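PDB 4ZKF: 2',5'-phosphodiesterase 12 from Homo sapiens, which belongs to the endonuclease/exonuclease/phosphatase family, with a magnesium-binding domain of the DNase I-like fold joined to an N-terminal domain of the E-set clan. Local coordinates for residues 347-352 with 412-417; 152-157 with 448-453; 73-78 with 98-103; 67-72 with 113-118. All coordinates share one frame; numbering follows the deposited sequence.

Contact 1. Residues 347-352 with 412-417. With MG (magnesium ion), chain C.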
loop_
_atom_site.group_PDB
_atom_site.type_symbol
_atom_site.label_atom_id
_atom_site.label_comp_id
_atom_site.label_asym_id
_atom_site.label_seq_id
_atom_site.Cartn_x
_atom_site.Cartn_y
_atom_site.Cartn_z
ATOM N N CYS A 347 11.883 -1.073 1.535
ATOM C CA CYS A 347 10.843 -0.494 2.376
ATOM C C CYS A 347 10.360 -1.496 3.397
ATOM O O CYS A 347 10.412 -2.704 3.163
ATOM C CB CYS A 347 9.650 -0.045 1.523
ATOM S SG CYS A 347 9.998 1.319 0.392
ATOM N N GLY A 348 9.840 -1.017 4.518
ATOM C CA GLY A 348 9.137 -1.938 5.379
ATOM C C GLY A 348 8.758 -1.416 6.737
ATOM O O GLY A 348 9.210 -0.364 7.173
ATOM N N ASP A 349 7.894 -2.179 7.393
ATOM C CA ASP A 349 7.696 -2.057 8.827
ATOM C C ASP A 349 8.603 -3.104 9.445
ATOM O O ASP A 349 8.296 -4.294 9.390
ATOM C CB ASP A 349 6.234 -2.290 9.210
ATOM C CG ASP A 349 6.001 -2.222 10.708
ATOM O OD1 ASP A 349 6.983 -2.163 11.489
ATOM O OD2 ASP A 349 4.825 -2.230 11.109
ATOM N N PHE A 350 9.724 -2.661 10.014
ATOM C CA PHE A 350 10.743 -3.593 10.474
ATOM C C PHE A 350 10.555 -3.941 11.943
ATOM O O PHE A 350 11.260 -4.803 12.475
ATOM C CB PHE A 350 12.135 -3.023 10.210
ATOM C CG PHE A 350 12.444 -2.898 8.740
ATOM C CD1 PHE A 350 12.053 -1.775 8.031
ATOM C CD2 PHE A 350 13.056 -3.934 8.060
ATOM C CE1 PHE A 350 12.307 -1.665 6.664
ATOM C CE2 PHE A 350 13.307 -3.838 6.696
ATOM C CZ PHE A 350 12.932 -2.699 5.999
ATOM N N ASN A 351 9.578 -3.295 12.574
ATOM C CA ASN A 351 9.283 -3.537 13.989
ATOM C C ASN A 351 10.548 -3.447 14.834
ATOM O O ASN A 351 10.698 -4.184 15.808
ATOM C CB ASN A 351 8.620 -4.908 14.185
ATOM C CG ASN A 351 7.114 -4.845 14.082
ATOM O OD1 ASN A 351 6.475 -4.017 14.731
ATOM N ND2 ASN A 351 6.534 -5.718 13.262
ATOM N N SER A 352 11.442 -2.540 14.443
ATOM C CA SER A 352 12.748 -2.370 15.084
ATOM C C SER A 352 13.092 -0.896 15.211
ATOM O O SER A 352 13.125 -0.178 14.210
ATOM C CB SER A 352 13.863 -3.068 14.290
ATOM O OG SER A 352 13.574 -4.430 14.082
ATOM N N CYS A 412 10.047 4.537 16.313
ATOM C CA CYS A 412 10.432 4.537 14.912
ATOM C C CYS A 412 10.606 3.087 14.475
ATOM O O CYS A 412 11.576 2.445 14.864
ATOM C CB CYS A 412 11.724 5.329 14.744
ATOM S SG CYS A 412 12.386 5.369 13.089
ATOM N N LEU A 413 9.661 2.570 13.690
ATOM C CA LEU A 413 9.650 1.144 13.324
ATOM C C LEU A 413 9.782 0.931 11.823
ATOM O O LEU A 413 10.080 -0.185 11.370
ATOM C CB LEU A 413 8.349 0.476 13.784
ATOM C CG LEU A 413 7.962 0.585 15.262
ATOM C CD1 LEU A 413 6.740 -0.288 15.540
ATOM C CD2 LEU A 413 9.145 0.177 16.136
ATOM N N ASP A 414 9.549 2.009 11.074
ATOM C CA ASP A 414 9.441 1.971 9.616
ATOM C C ASP A 414 10.617 2.665 8.953
ATOM O O ASP A 414 11.062 3.713 9.434
ATOM C CB ASP A 414 8.138 2.634 9.172
ATOM C CG ASP A 414 6.912 2.010 9.820
ATOM O OD1 ASP A 414 6.400 1.000 9.289
ATOM O OD2 ASP A 414 6.444 2.526 10.862
ATOM N N TYR A 415 11.128 2.093 7.859
ATOM C CA TYR A 415 12.238 2.731 7.142
ATOM C C TYR A 415 12.123 2.548 5.651
ATOM O O TYR A 415 11.531 1.579 5.185
ATOM C CB TYR A 415 13.594 2.175 7.589
ATOM C CG TYR A 415 13.777 2.165 9.089
ATOM C CD1 TYR A 415 14.245 3.287 9.759
ATOM C CD2 TYR A 415 13.457 1.042 9.824
ATOM C CE1 TYR A 415 14.394 3.282 11.141
ATOM C CE2 TYR A 415 13.594 1.020 11.197
ATOM C CZ TYR A 415 14.073 2.142 11.849
ATOM O OH TYR A 415 14.205 2.101 13.220
ATOM N N ILE A 416 12.693 3.490 4.904
ATOM C CA ILE A 416 12.976 3.275 3.496
ATOM C C ILE A 416 14.485 3.190 3.373
ATOM O O ILE A 416 15.164 4.223 3.355
ATOM C CB ILE A 416 12.427 4.400 2.601
ATOM C CG1 ILE A 416 10.906 4.501 2.750
ATOM C CG2 ILE A 416 12.809 4.150 1.126
ATOM C CD1 ILE A 416 10.334 5.752 2.085
ATOM N N PHE A 417 15.023 1.971 3.343
ATOM C CA PHE A 417 16.474 1.803 3.265
ATOM C C PHE A 417 16.929 1.915 1.820
ATOM O O PHE A 417 16.282 1.384 0.918
ATOM C CB PHE A 417 16.925 0.452 3.856
ATOM C CG PHE A 417 16.781 0.358 5.351
ATOM C CD1 PHE A 417 17.455 1.237 6.186
ATOM C CD2 PHE A 417 15.983 -0.624 5.922
ATOM C CE1 PHE A 417 17.336 1.139 7.569
ATOM C CE2 PHE A 417 15.855 -0.730 7.307
ATOM C CZ PHE A 417 16.525 0.156 8.128
HETATM MG MG MG C . 4.238 -3.691 13.143
HETATM O O HOH W 1 2.087 -2.249 13.331
#

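Contact 2. Residues 152-157 with 448-453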
loop_
_atom_site.group_PDB
_atom_site.type_symbol
_atom_site.label_atom_id
_atom_site.label_comp_id
_atom_site.label_asym_id
_atom_site.label_seq_id
_atom_site.Cartn_x
_atom_site.Cartn_y
_atom_site.Cartn_z
ATOM N N SER A 152 6.559 4.434 1.971
ATOM C CA SER A 152 6.420 3.207 2.757
ATOM C C SER A 152 5.360 3.444 3.815
ATOM O O SER A 152 5.405 4.457 4.512
ATOM C CB SER A 152 7.738 2.780 3.420
ATOM O OG SER A 152 7.583 1.501 4.044
ATOM N N TYR A 153 4.406 2.525 3.947
ATOM C CA TYR A 153 3.245 2.803 4.805
ATOM C C TYR A 153 2.584 1.528 5.298
ATOM O O TYR A 153 2.110 0.733 4.503
ATOM C CB TYR A 153 2.231 3.639 4.024
ATOM C CG TYR A 153 1.189 4.421 4.803
ATOM C CD1 TYR A 153 1.248 4.576 6.189
ATOM C CD2 TYR A 153 0.148 5.040 4.117
ATOM C CE1 TYR A 153 0.276 5.336 6.862
ATOM C CE2 TYR A 153 -0.815 5.807 4.777
ATOM C CZ TYR A 153 -0.743 5.949 6.139
ATOM O OH TYR A 153 -1.717 6.713 6.748
ATOM N N ASN A 154 2.576 1.350 6.614
ATOM C CA ASN A 154 1.779 0.316 7.248
ATOM C C ASN A 154 0.394 0.908 7.482
ATOM O O ASN A 154 0.251 1.852 8.256
ATOM C CB ASN A 154 2.444 -0.154 8.553
ATOM C CG ASN A 154 1.592 -1.165 9.339
ATOM O OD1 ASN A 154 0.364 -1.064 9.385
ATOM N ND2 ASN A 154 2.257 -2.113 9.999
ATOM N N ILE A 155 -0.615 0.369 6.793
ATOM C CA ILE A 155 -1.914 1.027 6.732
ATOM C C ILE A 155 -2.944 0.479 7.728
ATOM O O ILE A 155 -4.110 0.846 7.654
ATOM C CB ILE A 155 -2.510 0.948 5.287
ATOM C CG1 ILE A 155 -2.742 -0.507 4.842
ATOM C CG2 ILE A 155 -1.595 1.686 4.303
ATOM C CD1 ILE A 155 -3.533 -0.638 3.489
ATOM N N LEU A 156 -2.499 -0.372 8.647
ATOM C CA LEU A 156 -3.323 -0.904 9.755
ATOM C C LEU A 156 -4.480 -1.779 9.247
ATOM O O LEU A 156 -5.505 -1.284 8.773
ATOM C CB LEU A 156 -3.852 0.237 10.641
ATOM C CG LEU A 156 -4.799 -0.195 11.775
ATOM C CD1 LEU A 156 -4.154 -1.284 12.597
ATOM C CD2 LEU A 156 -5.175 1.005 12.682
ATOM N N ALA A 157 -4.287 -3.092 9.347
ATOM C CA ALA A 157 -5.222 -4.047 8.759
ATOM C C ALA A 157 -6.542 -4.069 9.520
ATOM O O ALA A 157 -6.559 -4.098 10.749
ATOM C CB ALA A 157 -4.618 -5.443 8.727
ATOM N N HIS A 448 -6.311 10.923 10.713
ATOM C CA HIS A 448 -5.161 10.085 10.355
ATOM C C HIS A 448 -5.542 8.601 10.355
ATOM O O HIS A 448 -5.880 8.063 11.397
ATOM C CB HIS A 448 -4.017 10.341 11.340
ATOM C CG HIS A 448 -2.732 9.705 10.928
ATOM N ND1 HIS A 448 -1.776 10.375 10.197
ATOM C CD2 HIS A 448 -2.273 8.445 11.092
ATOM C CE1 HIS A 448 -0.766 9.555 9.945
ATOM N NE2 HIS A 448 -1.043 8.378 10.474
ATOM N N PRO A 449 -5.456 7.928 9.189
ATOM C CA PRO A 449 -6.124 6.635 8.976
ATOM C C PRO A 449 -5.342 5.365 9.348
ATOM O O PRO A 449 -5.787 4.274 8.981
ATOM C CB PRO A 449 -6.379 6.646 7.471
ATOM C CG PRO A 449 -5.134 7.294 6.939
ATOM C CD PRO A 449 -4.869 8.445 7.938
ATOM N N SER A 450 -4.221 5.492 10.053
ATOM C CA SER A 450 -3.432 4.340 10.480
ATOM C C SER A 450 -2.831 4.622 11.845
ATOM O O SER A 450 -2.861 5.759 12.301
ATOM C CB SER A 450 -2.320 4.038 9.465
ATOM O OG SER A 450 -1.476 2.991 9.921
ATOM N N ASP A 451 -2.263 3.610 12.487
ATOM C CA ASP A 451 -1.477 3.884 13.694
ATOM C C ASP A 451 -0.005 4.134 13.338
ATOM O O ASP A 451 0.803 4.490 14.206
ATOM C CB ASP A 451 -1.638 2.756 14.726
ATOM C CG ASP A 451 -1.262 1.383 14.196
ATOM O OD1 ASP A 451 -1.253 1.150 12.965
ATOM O OD2 ASP A 451 -0.982 0.511 15.051
ATOM N N HIS A 452 0.324 4.004 12.053
ATOM C CA HIS A 452 1.641 4.419 11.548
ATOM C C HIS A 452 1.534 5.683 10.711
ATOM O O HIS A 452 0.436 6.091 10.306
ATOM C CB HIS A 452 2.285 3.317 10.689
ATOM C CG HIS A 452 2.655 2.084 11.448
ATOM N ND1 HIS A 452 3.957 1.656 11.576
ATOM C CD2 HIS A 452 1.891 1.163 12.084
ATOM C CE1 HIS A 452 3.981 0.529 12.270
ATOM N NE2 HIS A 452 2.741 0.210 12.592
ATOM N N ILE A 453 2.687 6.302 10.466
ATOM C CA ILE A 453 2.792 7.480 9.624
ATOM C C ILE A 453 3.503 7.102 8.328
ATOM O O ILE A 453 4.522 6.413 8.362
ATOM C CB ILE A 453 3.568 8.612 10.354
ATOM C CG1 ILE A 453 2.835 8.988 11.640
ATOM C CG2 ILE A 453 3.732 9.844 9.456
ATOM C CD1 ILE A 453 3.654 9.884 12.570
HETATM O O HOH W 2 -0.476 -1.269 12.058
HETATM O O HOH W 3 4.347 3.394 7.961
#

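Contact 3. Residues 73-78 with 98-103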
loop_
_atom_site.group_PDB
_atom_site.type_symbol
_atom_site.label_atom_id
_atom_site.label_comp_id
_atom_site.label_asym_id
_atom_site.label_seq_id
_atom_site.Cartn_x
_atom_site.Cartn_y
_atom_site.Cartn_z
ATOM N N SER A 73 -33.366 3.642 -9.501
ATOM C CA SER A 73 -34.290 4.736 -9.230
ATOM C C SER A 73 -34.621 5.469 -10.530
ATOM O O SER A 73 -33.914 5.298 -11.523
ATOM C CB SER A 73 -33.684 5.684 -8.189
ATOM O OG SER A 73 -32.518 6.312 -8.697
ATOM N N PRO A 74 -35.709 6.266 -10.544
ATOM C CA PRO A 74 -36.089 7.001 -11.760
ATOM C C PRO A 74 -34.991 7.924 -12.280
ATOM O O PRO A 74 -34.352 8.621 -11.494
ATOM C CB PRO A 74 -37.298 7.827 -11.309
ATOM C CG PRO A 74 -37.871 7.060 -10.179
ATOM C CD PRO A 74 -36.703 6.437 -9.469
ATOM N N SER A 75 -34.799 7.929 -13.598
ATOM C CA SER A 75 -33.799 8.776 -14.241
ATOM C C SER A 75 -34.012 10.261 -13.962
ATOM O O SER A 75 -33.056 11.033 -13.944
ATOM C CB SER A 75 -33.792 8.528 -15.752
ATOM O OG SER A 75 -32.928 7.447 -16.082
ATOM N N SER A 76 -35.260 10.657 -13.732
ATOM C CA SER A 76 -35.579 12.070 -13.582
ATOM C C SER A 76 -35.224 12.587 -12.196
ATOM O O SER A 76 -35.323 13.779 -11.926
ATOM C CB SER A 76 -37.061 12.318 -13.879
ATOM O OG SER A 76 -37.892 11.465 -13.113
ATOM N N SER A 77 -34.801 11.687 -11.314
ATOM C CA SER A 77 -34.384 12.085 -9.978
ATOM C C SER A 77 -32.910 12.484 -9.934
ATOM O O SER A 77 -32.380 12.786 -8.868
ATOM C CB SER A 77 -34.636 10.954 -8.986
ATOM O OG SER A 77 -36.018 10.654 -8.887
ATOM N N TRP A 78 -32.259 12.477 -11.089
ATOM C CA TRP A 78 -30.816 12.662 -11.153
ATOM C C TRP A 78 -30.443 13.886 -11.974
ATOM O O TRP A 78 -31.110 14.208 -12.953
ATOM C CB TRP A 78 -30.147 11.411 -11.742
ATOM C CG TRP A 78 -30.336 10.211 -10.889
ATOM C CD1 TRP A 78 -31.325 9.274 -10.991
ATOM C CD2 TRP A 78 -29.531 9.827 -9.767
ATOM N NE1 TRP A 78 -31.180 8.325 -10.005
ATOM C CE2 TRP A 78 -30.086 8.644 -9.241
ATOM C CE3 TRP A 78 -28.395 10.369 -9.161
ATOM C CZ2 TRP A 78 -29.537 7.991 -8.142
ATOM C CZ3 TRP A 78 -27.848 9.717 -8.071
ATOM C CH2 TRP A 78 -28.421 8.544 -7.568
ATOM N N ARG A 98 -26.972 11.104 -3.057
ATOM C CA ARG A 98 -26.370 9.919 -3.650
ATOM C C ARG A 98 -25.770 10.292 -5.003
ATOM O O ARG A 98 -26.077 11.358 -5.555
ATOM C CB ARG A 98 -27.398 8.789 -3.786
ATOM C CG ARG A 98 -27.926 8.315 -2.423
ATOM C CD ARG A 98 -28.645 6.980 -2.523
ATOM N NE ARG A 98 -29.854 7.052 -3.337
ATOM C CZ ARG A 98 -30.067 6.320 -4.424
ATOM N NH1 ARG A 98 -29.154 5.450 -4.827
ATOM N NH2 ARG A 98 -31.205 6.444 -5.101
ATOM N N LEU A 99 -24.887 9.427 -5.508
ATOM C CA LEU A 99 -24.235 9.622 -6.802
ATOM C C LEU A 99 -24.568 8.477 -7.741
ATOM O O LEU A 99 -24.869 7.366 -7.303
ATOM C CB LEU A 99 -22.714 9.703 -6.648
ATOM C CG LEU A 99 -22.174 10.761 -5.686
ATOM C CD1 LEU A 99 -20.641 10.685 -5.663
ATOM C CD2 LEU A 99 -22.641 12.153 -6.106
ATOM N N LYS A 100 -24.483 8.751 -9.037
ATOM C CA LYS A 100 -24.693 7.715 -10.041
ATOM C C LYS A 100 -23.603 7.831 -11.094
ATOM O O LYS A 100 -23.273 8.935 -11.525
ATOM C CB LYS A 100 -26.082 7.847 -10.677
ATOM C CG LYS A 100 -26.346 6.835 -11.772
ATOM C CD LYS A 100 -27.813 6.830 -12.172
ATOM C CE LYS A 100 -28.154 7.974 -13.110
ATOM N NZ LYS A 100 -29.452 7.722 -13.833
ATOM N N LEU A 101 -23.027 6.698 -11.480
ATOM C CA LEU A 101 -22.020 6.670 -12.527
ATOM C C LEU A 101 -22.544 5.893 -13.734
ATOM O O LEU A 101 -23.049 4.776 -13.598
ATOM C CB LEU A 101 -20.720 6.036 -12.021
ATOM C CG LEU A 101 -19.687 5.741 -13.122
ATOM C CD1 LEU A 101 -19.182 7.037 -13.724
ATOM C CD2 LEU A 101 -18.536 4.921 -12.572
ATOM N N HIS A 102 -22.434 6.512 -14.899
ATOM C CA HIS A 102 -22.759 5.891 -16.175
ATOM C C HIS A 102 -21.440 5.703 -16.888
ATOM O O HIS A 102 -20.676 6.660 -17.047
ATOM C CB HIS A 102 -23.711 6.778 -16.991
ATOM C CG HIS A 102 -24.127 6.184 -18.306
ATOM N ND1 HIS A 102 -23.328 6.226 -19.427
ATOM C CD2 HIS A 102 -25.260 5.540 -18.675
ATOM C CE1 HIS A 102 -23.948 5.631 -20.431
ATOM N NE2 HIS A 102 -25.122 5.205 -20.002
ATOM N N CYS A 103 -21.133 4.485 -17.306
ATOM C CA CYS A 103 -19.871 4.320 -17.998
ATOM C C CYS A 103 -19.963 3.390 -19.191
ATOM O O CYS A 103 -20.761 2.454 -19.223
ATOM C CB CYS A 103 -18.795 3.838 -17.039
ATOM S SG CYS A 103 -19.352 2.620 -15.909
HETATM O O HOH W 4 -30.341 9.942 -14.792
#

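Contact 4. Residues 67-72 with 113-118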
loop_
_atom_site.group_PDB
_atom_site.type_symbol
_atom_site.label_atom_id
_atom_site.label_comp_id
_atom_site.label_asym_id
_atom_site.label_seq_id
_atom_site.Cartn_x
_atom_site.Cartn_y
_atom_site.Cartn_z
ATOM N N SER A 67 -31.467 -4.982 -9.777
ATOM C CA SER A 67 -30.309 -4.694 -10.622
ATOM C C SER A 67 -29.192 -5.558 -10.051
ATOM O O SER A 67 -29.222 -5.912 -8.869
ATOM C CB SER A 67 -29.927 -3.213 -10.623
ATOM O OG SER A 67 -28.756 -3.001 -11.389
ATOM N N SER A 68 -28.217 -5.919 -10.871
ATOM C CA SER A 68 -27.158 -6.795 -10.394
ATOM C C SER A 68 -26.002 -5.978 -9.829
ATOM O O SER A 68 -25.016 -6.534 -9.340
ATOM C CB SER A 68 -26.668 -7.709 -11.521
ATOM O OG SER A 68 -26.031 -6.966 -12.545
ATOM N N LEU A 69 -26.143 -4.656 -9.885
ATOM C CA LEU A 69 -25.063 -3.742 -9.514
ATOM C C LEU A 69 -25.395 -2.894 -8.299
ATOM O O LEU A 69 -24.541 -2.666 -7.445
ATOM C CB LEU A 69 -24.729 -2.809 -10.679
ATOM C CG LEU A 69 -24.015 -3.399 -11.891
ATOM C CD1 LEU A 69 -23.892 -2.341 -12.983
ATOM C CD2 LEU A 69 -22.647 -3.927 -11.466
ATOM N N SER A 70 -26.636 -2.420 -8.237
ATOM C CA SER A 70 -27.002 -1.381 -7.277
ATOM C C SER A 70 -28.520 -1.247 -7.135
ATOM O O SER A 70 -29.280 -1.920 -7.840
ATOM C CB SER A 70 -26.389 -0.036 -7.716
ATOM O OG SER A 70 -27.110 0.537 -8.800
ATOM N N PRO A 71 -28.970 -0.373 -6.214
ATOM C CA PRO A 71 -30.368 0.064 -6.262
ATOM C C PRO A 71 -30.681 0.733 -7.591
ATOM O O PRO A 71 -29.771 1.205 -8.270
ATOM C CB PRO A 71 -30.470 1.083 -5.123
ATOM C CG PRO A 71 -29.368 0.741 -4.190
ATOM C CD PRO A 71 -28.266 0.133 -5.020
ATOM N N SER A 72 -31.956 0.788 -7.944
ATOM C CA SER A 72 -32.378 1.449 -9.167
ATOM C C SER A 72 -33.432 2.496 -8.833
ATOM O O SER A 72 -34.285 2.272 -7.975
ATOM C CB SER A 72 -32.920 0.428 -10.167
ATOM O OG SER A 72 -32.983 0.978 -11.470
ATOM N N HIS A 113 -21.133 -2.106 -24.550
ATOM C CA HIS A 113 -22.393 -1.636 -23.985
ATOM C C HIS A 113 -22.215 -0.970 -22.620
ATOM O O HIS A 113 -21.512 -1.484 -21.751
ATOM C CB HIS A 113 -23.376 -2.802 -23.889
ATOM C CG HIS A 113 -23.883 -3.259 -25.220
ATOM N ND1 HIS A 113 -24.829 -2.555 -25.927
ATOM C CD2 HIS A 113 -23.572 -4.341 -25.974
ATOM C CE1 HIS A 113 -25.085 -3.182 -27.063
ATOM N NE2 HIS A 113 -24.333 -4.268 -27.115
ATOM N N SER A 114 -22.880 0.168 -22.431
ATOM C CA SER A 114 -22.732 0.919 -21.199
ATOM C C SER A 114 -23.440 0.240 -20.035
ATOM O O SER A 114 -24.372 -0.540 -20.223
ATOM C CB SER A 114 -23.258 2.341 -21.372
ATOM O OG SER A 114 -24.666 2.345 -21.468
ATOM N N ARG A 115 -22.971 0.523 -18.827
ATOM C CA ARG A 115 -23.652 0.092 -17.615
ATOM C C ARG A 115 -23.732 1.289 -16.682
ATOM O O ARG A 115 -22.985 2.247 -16.846
ATOM C CB ARG A 115 -22.918 -1.070 -16.946
ATOM C CG ARG A 115 -22.707 -2.273 -17.849
ATOM C CD ARG A 115 -22.245 -3.474 -17.048
ATOM N NE ARG A 115 -23.339 -4.095 -16.310
ATOM C CZ ARG A 115 -23.235 -5.254 -15.669
ATOM N NH1 ARG A 115 -22.082 -5.913 -15.677
ATOM N NH2 ARG A 115 -24.279 -5.754 -15.022
ATOM N N GLU A 116 -24.647 1.260 -15.722
ATOM C CA GLU A 116 -24.736 2.380 -14.795
ATOM C C GLU A 116 -25.058 1.854 -13.415
ATOM O O GLU A 116 -25.660 0.787 -13.270
ATOM C CB GLU A 116 -25.780 3.408 -15.257
ATOM C CG GLU A 116 -27.224 2.929 -15.246
ATOM C CD GLU A 116 -28.223 4.052 -15.537
ATOM O OE1 GLU A 116 -29.355 4.000 -15.007
ATOM O OE2 GLU A 116 -27.884 4.984 -16.297
ATOM N N LEU A 117 -24.630 2.582 -12.391
ATOM C CA LEU A 117 -24.933 2.164 -11.038
ATOM C C LEU A 117 -24.989 3.355 -10.099
ATOM O O LEU A 117 -24.384 4.400 -10.355
ATOM C CB LEU A 117 -23.913 1.136 -10.535
ATOM C CG LEU A 117 -22.491 1.542 -10.164
ATOM C CD1 LEU A 117 -21.772 0.340 -9.544
ATOM C CD2 LEU A 117 -21.710 2.061 -11.351
ATOM N N GLU A 118 -25.726 3.171 -9.011
ATOM C CA GLU A 118 -25.968 4.219 -8.035
ATOM C C GLU A 118 -25.280 3.858 -6.731
ATOM O O GLU A 118 -25.136 2.679 -6.404
ATOM C CB GLU A 118 -27.477 4.399 -7.798
ATOM C CG GLU A 118 -28.312 4.591 -9.046
ATOM C CD GLU A 118 -29.812 4.615 -8.747
ATOM O OE1 GLU A 118 -30.192 4.546 -7.562
ATOM O OE2 GLU A 118 -30.608 4.698 -9.697
HETATM O O HOH W 5 -27.614 -0.538 -11.593
#

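Contact 1. Residues 347-352 with 412-417
The magnesium site of the DNase I-like fold is carried here by the end of a beta strand, where Asp349 faces Asp414 across an antiparallel pair and both side chains lie on the same face of the sheet. Strands 344-349 and 409-419 run side by side: Gly348 and Tyr415 form a hydrogen-bonded pair, joined both ways through their backbone N and O atoms, flanked by the non-hydrogen-bonded pairs Cys347–Ile416 and Asp349–Asp414. Asp349 has CG anti to its backbone N (chi1 178°) and sends OD2 to the magnesium ion at 2.6 Å. Its other oxygen, OD1, takes the backbone N of Asn351 at 3.0 Å, closing an Asx turn; Asn351 OD1 lies 2.8 Å from the same metal, with its ND2 bonded to Leu310 O, and His309 belongs to this site too. The Asp349 and Asp414 carboxylates come within 3.9 Å, OD1 to OD1, with planes 51° apart. Asp349 OD2 also takes a bond from Asn154 ND2, and Thr403 OG1 and His452 ND1 bond to Asp414 OD2.

Phe350, Tyr415 and Phe417 form an aromatic cluster on the face bearing Tyr415. Phe417 directs its edge at one face of Phe350, centroids 5.0 Å apart, whereas the Tyr415 ring meets Phe350 obliquely through CD2 and CD1. Where the chain leaves the strand, Leu413 O receives the N-H of Phe350 at 2.8 Å. Beyond the ring, the Tyr415 hydroxyl donates to Ser352 O at 2.7 Å, lying in the carbonyl plane on a lone pair.

Contact 2. Residues 152-157 with 448-453
Asn154 lies flat over the ring of His452, its amide plane only 5° from that of the imidazole. Its CB sits over the ring centre in a CH-pi contact, 3.7 Å from the centroid, while ND2 extends over the same face towards NE2. With CG anti to the backbone N (chi1 175°), the Asn154 side chain runs out across the ring. Both polar ends have further partners: Asn154 ND2 donates to Glu204 as well as to Asp349 of the metal site, and His452 ND1 turns to Asp414.

Tyr153 approaches differently. The edge of its ring near CE1 lies 3.5 Å from His452 O, and the Tyr153 and Pro449 side chains cross at about a right angle, with the hydroxyl against Pro449 CG and Glu191 as its hydrogen-bond partner. The contact lies inside the DNase I-like fold, where strand 147-154 ends beside the loop that leads into strand 455-461, its antiparallel neighbour, and Asn154 lies close to a bound magnesium ion.

Ser450 joins the two backbones through one hydroxyl. OG donates to Asn154 O at 2.7 Å and accepts the N-H of His452 in an ST turn, nearly straight at 170°. An Asx turn answers it on the strand side, where Leu156 N reaches Asn154 OD1 at 3.0 Å. That same oxygen accepts from a water that also donates to Asp451 OD1, and the aliphatic chain of Leu156 crosses this carboxylate with CB 3.6 Å from OD1. Within the loop, His448 NE2 donates to His452 O at 2.7 Å, almost linearly.

Contact 3. Residues 73-78 with 98-103
Lys100 lies across one face of the Trp78 indole, its chain following the ring system from the six-membered to the five-membered ring. CB makes a CH-pi contact 3.8 Å from the centroid of the six-membered ring, 16° off its normal. Farther along, a bend at chi3 (80°) keeps the end of the chain over the indole, and NZ forms a cation-pi contact 4.1 Å from the five-membered-ring centroid. The ammonium group also donates to a water at 2.6 Å, which in turn donates to Ser75 O, so that Lys100 is tied both to the ring and to the turn that carries it. Tyr51 supplies a second cation-pi partner.

The far rim of the indole is met by backbone: Arg98 O lies at its edge, 3.5 Å from CZ3. Arg98 then turns its side chain back so that CZ2 and CH2 of the indole come over one face of the guanidinium, with the two planes 78° apart. Trp78 opens the edge strand of the four-stranded antiparallel sheet in the N-terminal, E-set-clan domain. Strand 47-53 lies between it and strand 99-104, and the indole and lysine therefore meet across an intervening strand.

Rotation of the indole is limited by Ser73, whose OG receives NE1 at 2.7 Å close to the ring plane. The same OG bonds to Glu118. A short 3-10 turn, 75-77, leads into Trp78 and brings its chain back towards Ser73. The guanidinium is held by Ala59 O through NH2 and by a salt bridge from NH1 to Glu118 OE1.

Contact 4. Residues 67-72 with 113-118
Ser70 OG receives the backbone N-H of Glu118 at 3.0 Å, in a nearly straight bond of 171°. The hydroxyl gives its own proton to Pro71 O, 2.8 Å away, and also accepts from a water. With OG between the backbone N and the carbonyl carbon (chi1 76°), one small side chain thus meets the strand, its own loop and solvent. The water donates also to Glu116 O at 2.9 Å and lies 2.7 Å from Ser67 OG, carrying the contact two residues back along the strand.

Beside this polar centre, Leu69 places CB 4.0 Å from Leu117 CB and sends CD1 towards Glu116 O. Its branched end lies over one face of the Arg115 guanidinium, the two side chains crossing at about a right angle, with CD1 3.8 Å from NE. Ser68 OG stands near the edge of the same group. Strand 115-118 is an outermost strand of the four-stranded antiparallel sheet in the E-set-clan N-terminal domain, and the loop 67-72 passes along it without adding a regular strand. Leu20 of strand 16-21 also touches Leu69, Arg115 and Leu117.

At the other end, the Glu118 side chain extends past the loop backbone. OE1 comes within 3.4 Å of Pro71 O, an approach of two acceptors, and OE2 packs against the main chain of Ser72. The carboxylate is held from the next shell by Ser73, which follows directly in the loop, and by Arg98 at the start of the neighbouring strand.

Overall arrangement
From the N terminus, the long connection between strands 47-53 and 78-80 supplies segments 67-72 and 73-78 in succession. Contact 3 closes first, at strand 99-104, and contact 4 encloses it by closing at strand 115-118, the next strand of the same sheet; Ser73 and Glu118 link the two. The chain then enters the DNase I-like domain, where contact 2 opens at strand 147-154 and closes just before strand 455-461. Contact 1 lies within this long span and touches contact 2 through Asp349–Asn154 and Asp414–His452, joining the two sheets near magnesium. Contacts 1 and 3 have centres about 45 Å apart.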